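Local coordinates for protein EmGH1 (Erythrobacter marinus, PDB 5Z87) that probably hydrolyses beta-glucosidic bonds, as a member of glycoside hydrolase family 3, at residues Y222-A225 / N226-A229; L295-D298 / V299-D303. All coordinates share one frame; numbering follows the deposited sequence.

Contact 1: Y222-A225 / N226-A229; sequences YLPA and NRIA
With chi1 at -55° the CG of Arg227 lies beside its own backbone N, and a second bend at chi2 (-61°) folds the aliphatic part of the chain against Pro224. The methylene is the touching group: Arg227 CG stands 3.8 Å from Pro224 CD and 4.0 Å from Pro224 CB, so the arginine stem crosses the proline ring at a slant. Beyond the bend the chain runs out extended, and the guanidinium has the carbonyl oxygen of Ala225 at its edge, near its plane. Its charge is met by Glu163 of helix 155-171 in a salt bridge through NH1, while NH2 makes a weak hydrogen bond to the carbonyl of Gly214 in helix 201-216. Leu223 reaches over the outgoing backbone with one branch. Its CD1 comes within 3.5 Å of Ile228 C and 3.8 Å of Ala229 N, a van der Waals contact of a methyl with the peptide group, and it lies 4.2 Å from Arg227 CB. The same leucine also packs on Ile275, Cys383 and Gln216, which places it where the loop meets the body of the domain. The backbone reverses between Pro224 and Arg227: Arg227 N gives a weak hydrogen bond of 3.5 Å to Pro224 O, with an N-H...O angle of 140°. Ala225 and Asn226 occupy the corners, Asn226 with a positive phi. Closed in this way, Pro224 to Arg227 form a type II beta turn, here in the loop that leads from helix 201-216 into strand 229-235 of the family 3 TIM-barrel-like domain.

Contact 2: L295-D298 / V299-D303; sequences LLND and VLRDD
The carbonyl oxygen of Asn297 is gripped by two backbone amides at once. Asp302 N meets it at 2.9 Å, nearly in line with the C=O bond, while Arg301 N, also 2.9 Å from Asn297 O, comes from above the carbonyl plane, 35° out of it. Bonds of both i+4 and i+5 spacing thus share one acceptor. The wider spacing recurs where Leu300 N binds Leu295 O at 3.2 Å and Asp303 N binds Asp298 O at 2.8 Å, the mark of pi-type turns in this helix. On the outer surface the Asn297 side chain, with CG anti to the backbone N (chi1 -180°), turns its amide to Asp298: ND2 donates to OD1 at 2.9 Å, almost straight, with the acceptor in the amide plane. Asp302 OD2 lies 3.6 Å from the same ND2, its carboxylate steeply turned against the amide (79°). The two carboxylates approach to 4.2 Å between Asp298 OD1 and Asp302 OD2, so the amide probably eases their mutual repulsion. A leucine in place of Asn297 would probably leave Asp298 OD1 without this donor and the paired carboxylates less well screened. Farther round the helix, Arg301 bends at chi2 and lays CG near Leu296 O; a water donates to that oxygen and accepts from Arg301 NE, at the guanidinium edge. The outer nitrogens of Arg301 bind the carbonyls of Phe306 and Gly308, tying the helix end to the following loop, and NH1 forms a salt bridge with Asp343, after helix 330-340. Leu300 packs on Val310 of strand 309-311, and Leu295 and Leu296 rest on Phe235 at the end of strand 229-235, so helix 293-303 lies with its nonpolar side against the parallel sheet.

How the contacts relate
Both contacts belong to the N-terminal, TIM-barrel-like domain of the family 3 enzyme, and contact 1 precedes contact 2 along the chain. Their centres lie 25 Å apart and their nearest atoms about 13 Å, so they do not touch. Strand 229-235 connects them: the turn of 222-229 delivers the chain into its beginning, whereas helix 293-303, which carries contact 2, covers its end through Phe235. Strand 276-279 follows strand 229-235 in the parallel sheet. Neither contact contains a residue of the dithiothreitol pocket, but Lys233 and His234 of the shared strand line it, and a magnesium ion lies about 4 Å from the Leu295 side chain in contact 2.

Contact 1: Y222-A225 / N226-A229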
loop_
_atom_site.group_PDB
_atom_site.type_symbol
_atom_site.label_atom_id
_atom_site.label_comp_id
_atom_site.label_asym_id
_atom_site.label_seq_id
_atom_site.Cartn_x
_atom_site.Cartn_y
_atom_site.Cartn_z
ATOM N N TYR A 222 -13.196 38.749 13.358
ATOM C CA TYR A 222 -12.457 39.296 12.231
ATOM C C TYR A 222 -10.979 38.976 12.398
ATOM O O TYR A 222 -10.463 38.989 13.521
ATOM C CB TYR A 222 -12.634 40.834 12.144
ATOM C CG TYR A 222 -13.955 41.285 11.575
ATOM C CD1 TYR A 222 -14.102 41.517 10.209
ATOM C CD2 TYR A 222 -15.056 41.480 12.397
ATOM C CE1 TYR A 222 -15.308 41.926 9.679
ATOM C CE2 TYR A 222 -16.271 41.897 11.878
ATOM C CZ TYR A 222 -16.390 42.114 10.525
ATOM O OH TYR A 222 -17.593 42.514 10.012
ATOM N N LEU A 223 -10.293 38.725 11.280
ATOM C CA LEU A 223 -8.842 38.595 11.322
ATOM C C LEU A 223 -8.221 39.894 11.822
ATOM O O LEU A 223 -8.623 40.980 11.388
ATOM C CB LEU A 223 -8.264 38.274 9.941
ATOM C CG LEU A 223 -8.530 36.899 9.334
ATOM C CD1 LEU A 223 -7.505 36.648 8.243
ATOM C CD2 LEU A 223 -8.489 35.808 10.389
ATOM N N PRO A 224 -7.244 39.827 12.721
ATOM C CA PRO A 224 -6.463 41.023 13.045
ATOM C C PRO A 224 -5.744 41.533 11.808
ATOM O O PRO A 224 -5.666 40.874 10.768
ATOM C CB PRO A 224 -5.476 40.539 14.115
ATOM C CG PRO A 224 -6.094 39.262 14.651
ATOM C CD PRO A 224 -6.794 38.647 13.476
ATOM N N ALA A 225 -5.242 42.754 11.920
ATOM C CA ALA A 225 -4.419 43.316 10.861
ATOM C C ALA A 225 -3.188 42.443 10.631
ATOM O O ALA A 225 -2.629 41.848 11.557
ATOM C CB ALA A 225 -3.994 44.746 11.220
ATOM N N ASN A 226 -2.778 42.356 9.373
ATOM C CA ASN A 226 -1.540 41.678 8.998
ATOM C C ASN A 226 -1.606 40.166 9.232
ATOM O O ASN A 226 -0.578 39.513 9.447
ATOM C CB ASN A 226 -0.343 42.302 9.724
ATOM C CG ASN A 226 -0.071 43.729 9.261
ATOM O OD1 ASN A 226 -0.140 44.035 8.063
ATOM N ND2 ASN A 226 0.228 44.608 10.207
ATOM N N ARG A 227 -2.811 39.608 9.192
ATOM C CA ARG A 227 -3.059 38.176 9.127
ATOM C C ARG A 227 -3.704 37.855 7.789
ATOM O O ARG A 227 -4.147 38.749 7.068
ATOM C CB ARG A 227 -3.961 37.712 10.279
ATOM C CG ARG A 227 -3.452 38.068 11.659
ATOM C CD ARG A 227 -2.098 37.441 11.959
ATOM N NE ARG A 227 -1.602 37.898 13.252
ATOM C CZ ARG A 227 -0.950 37.139 14.122
ATOM N NH1 ARG A 227 -0.554 37.664 15.269
ATOM N NH2 ARG A 227 -0.686 35.863 13.848
ATOM N N ILE A 228 -3.737 36.564 7.445
ATOM C CA ILE A 228 -4.307 36.102 6.184
ATOM C C ILE A 228 -5.085 34.818 6.453
ATOM O O ILE A 228 -4.868 34.133 7.453
ATOM C CB ILE A 228 -3.227 35.856 5.098
ATOM C CG1 ILE A 228 -2.381 34.615 5.446
ATOM C CG2 ILE A 228 -2.332 37.087 4.930
ATOM C CD1 ILE A 228 -1.371 34.206 4.357
ATOM N N ALA A 229 -5.988 34.491 5.537
ATOM C CA ALA A 229 -6.756 33.256 5.634
ATOM C C ALA A 229 -5.915 32.040 5.237
ATOM O O ALA A 229 -5.150 32.079 4.264
ATOM C CB ALA A 229 -8.003 33.338 4.746
#

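Contact 2: L295-D298 / V299-D303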
loop_
_atom_site.group_PDB
_atom_site.type_symbol
_atom_site.label_atom_id
_atom_site.label_comp_id
_atom_site.label_asym_id
_atom_site.label_seq_id
_atom_site.Cartn_x
_atom_site.Cartn_y
_atom_site.Cartn_z
ATOM N N LEU A 295 -17.562 13.774 2.341
ATOM C CA LEU A 295 -16.440 14.503 2.927
ATOM C C LEU A 295 -16.712 16.008 2.966
ATOM O O LEU A 295 -16.604 16.642 4.023
ATOM C CB LEU A 295 -15.171 14.205 2.123
ATOM C CG LEU A 295 -13.835 13.959 2.823
ATOM C CD1 LEU A 295 -14.031 13.251 4.151
ATOM C CD2 LEU A 295 -12.899 13.149 1.905
ATOM N N LEU A 296 -17.058 16.598 1.813
ATOM C CA LEU A 296 -17.195 18.046 1.673
ATOM C C LEU A 296 -18.474 18.603 2.302
ATOM O O LEU A 296 -18.548 19.806 2.558
ATOM C CB LEU A 296 -17.147 18.435 0.190
ATOM C CG LEU A 296 -15.805 18.183 -0.513
ATOM C CD1 LEU A 296 -15.831 18.575 -1.984
ATOM C CD2 LEU A 296 -14.691 18.927 0.207
ATOM N N ASN A 297 -19.476 17.771 2.570
ATOM C CA ASN A 297 -20.714 18.262 3.163
ATOM C C ASN A 297 -21.031 17.606 4.499
ATOM O O ASN A 297 -21.119 18.305 5.515
ATOM C CB ASN A 297 -21.884 18.057 2.200
ATOM C CG ASN A 297 -23.192 18.570 2.781
ATOM O OD1 ASN A 297 -23.451 19.769 2.756
ATOM N ND2 ASN A 297 -24.003 17.669 3.335
ATOM N N ASP A 298 -21.230 16.285 4.522
ATOM C CA ASP A 298 -21.684 15.623 5.738
ATOM C C ASP A 298 -20.698 15.815 6.880
ATOM O O ASP A 298 -21.091 16.140 8.007
ATOM C CB ASP A 298 -21.914 14.133 5.474
ATOM C CG ASP A 298 -22.966 13.886 4.397
ATOM O OD1 ASP A 298 -23.445 14.866 3.791
ATOM O OD2 ASP A 298 -23.307 12.706 4.161
ATOM N N VAL A 299 -19.410 15.606 6.609
ATOM C CA VAL A 299 -18.400 15.758 7.651
ATOM C C VAL A 299 -18.057 17.229 7.863
ATOM O O VAL A 299 -18.071 17.729 8.993
ATOM C CB VAL A 299 -17.145 14.940 7.300
ATOM C CG1 VAL A 299 -15.972 15.398 8.140
ATOM C CG2 VAL A 299 -17.406 13.445 7.498
ATOM N N LEU A 300 -17.735 17.934 6.782
ATOM C CA LEU A 300 -17.148 19.260 6.917
ATOM C C LEU A 300 -18.197 20.283 7.342
ATOM O O LEU A 300 -17.978 21.043 8.288
ATOM C CB LEU A 300 -16.476 19.660 5.610
ATOM C CG LEU A 300 -15.742 21.000 5.538
ATOM C CD1 LEU A 300 -14.638 21.108 6.574
ATOM C CD2 LEU A 300 -15.193 21.160 4.144
ATOM N N ARG A 301 -19.360 20.282 6.681
ATOM C CA ARG A 301 -20.440 21.210 7.014
ATOM C C ARG A 301 -21.271 20.720 8.196
ATOM O O ARG A 301 -21.415 21.427 9.198
ATOM C CB ARG A 301 -21.340 21.438 5.793
ATOM C CG ARG A 301 -20.613 22.034 4.608
ATOM C CD ARG A 301 -19.908 23.330 4.972
ATOM N NE ARG A 301 -19.141 23.858 3.841
ATOM C CZ ARG A 301 -18.572 25.058 3.809
ATOM N NH1 ARG A 301 -17.905 25.422 2.722
ATOM N NH2 ARG A 301 -18.665 25.888 4.859
ATOM N N ASP A 302 -21.826 19.508 8.100
ATOM C CA ASP A 302 -22.795 19.055 9.096
ATOM C C ASP A 302 -22.119 18.622 10.389
ATOM O O ASP A 302 -22.523 19.047 11.474
ATOM C CB ASP A 302 -23.650 17.906 8.540
ATOM C CG ASP A 302 -24.536 18.330 7.374
ATOM O OD1 ASP A 302 -24.650 19.548 7.104
ATOM O OD2 ASP A 302 -25.114 17.434 6.720
ATOM N N ASP A 303 -21.106 17.755 10.308
ATOM C CA ASP A 303 -20.493 17.248 11.536
ATOM C C ASP A 303 -19.650 18.320 12.216
ATOM O O ASP A 303 -19.711 18.484 13.437
ATOM C CB ASP A 303 -19.615 16.027 11.249
ATOM C CG ASP A 303 -20.406 14.762 10.957
ATOM O OD1 ASP A 303 -21.652 14.751 11.048
ATOM O OD2 ASP A 303 -19.747 13.753 10.635
HETATM O O HOH W 1 -18.638 22.100 1.300
#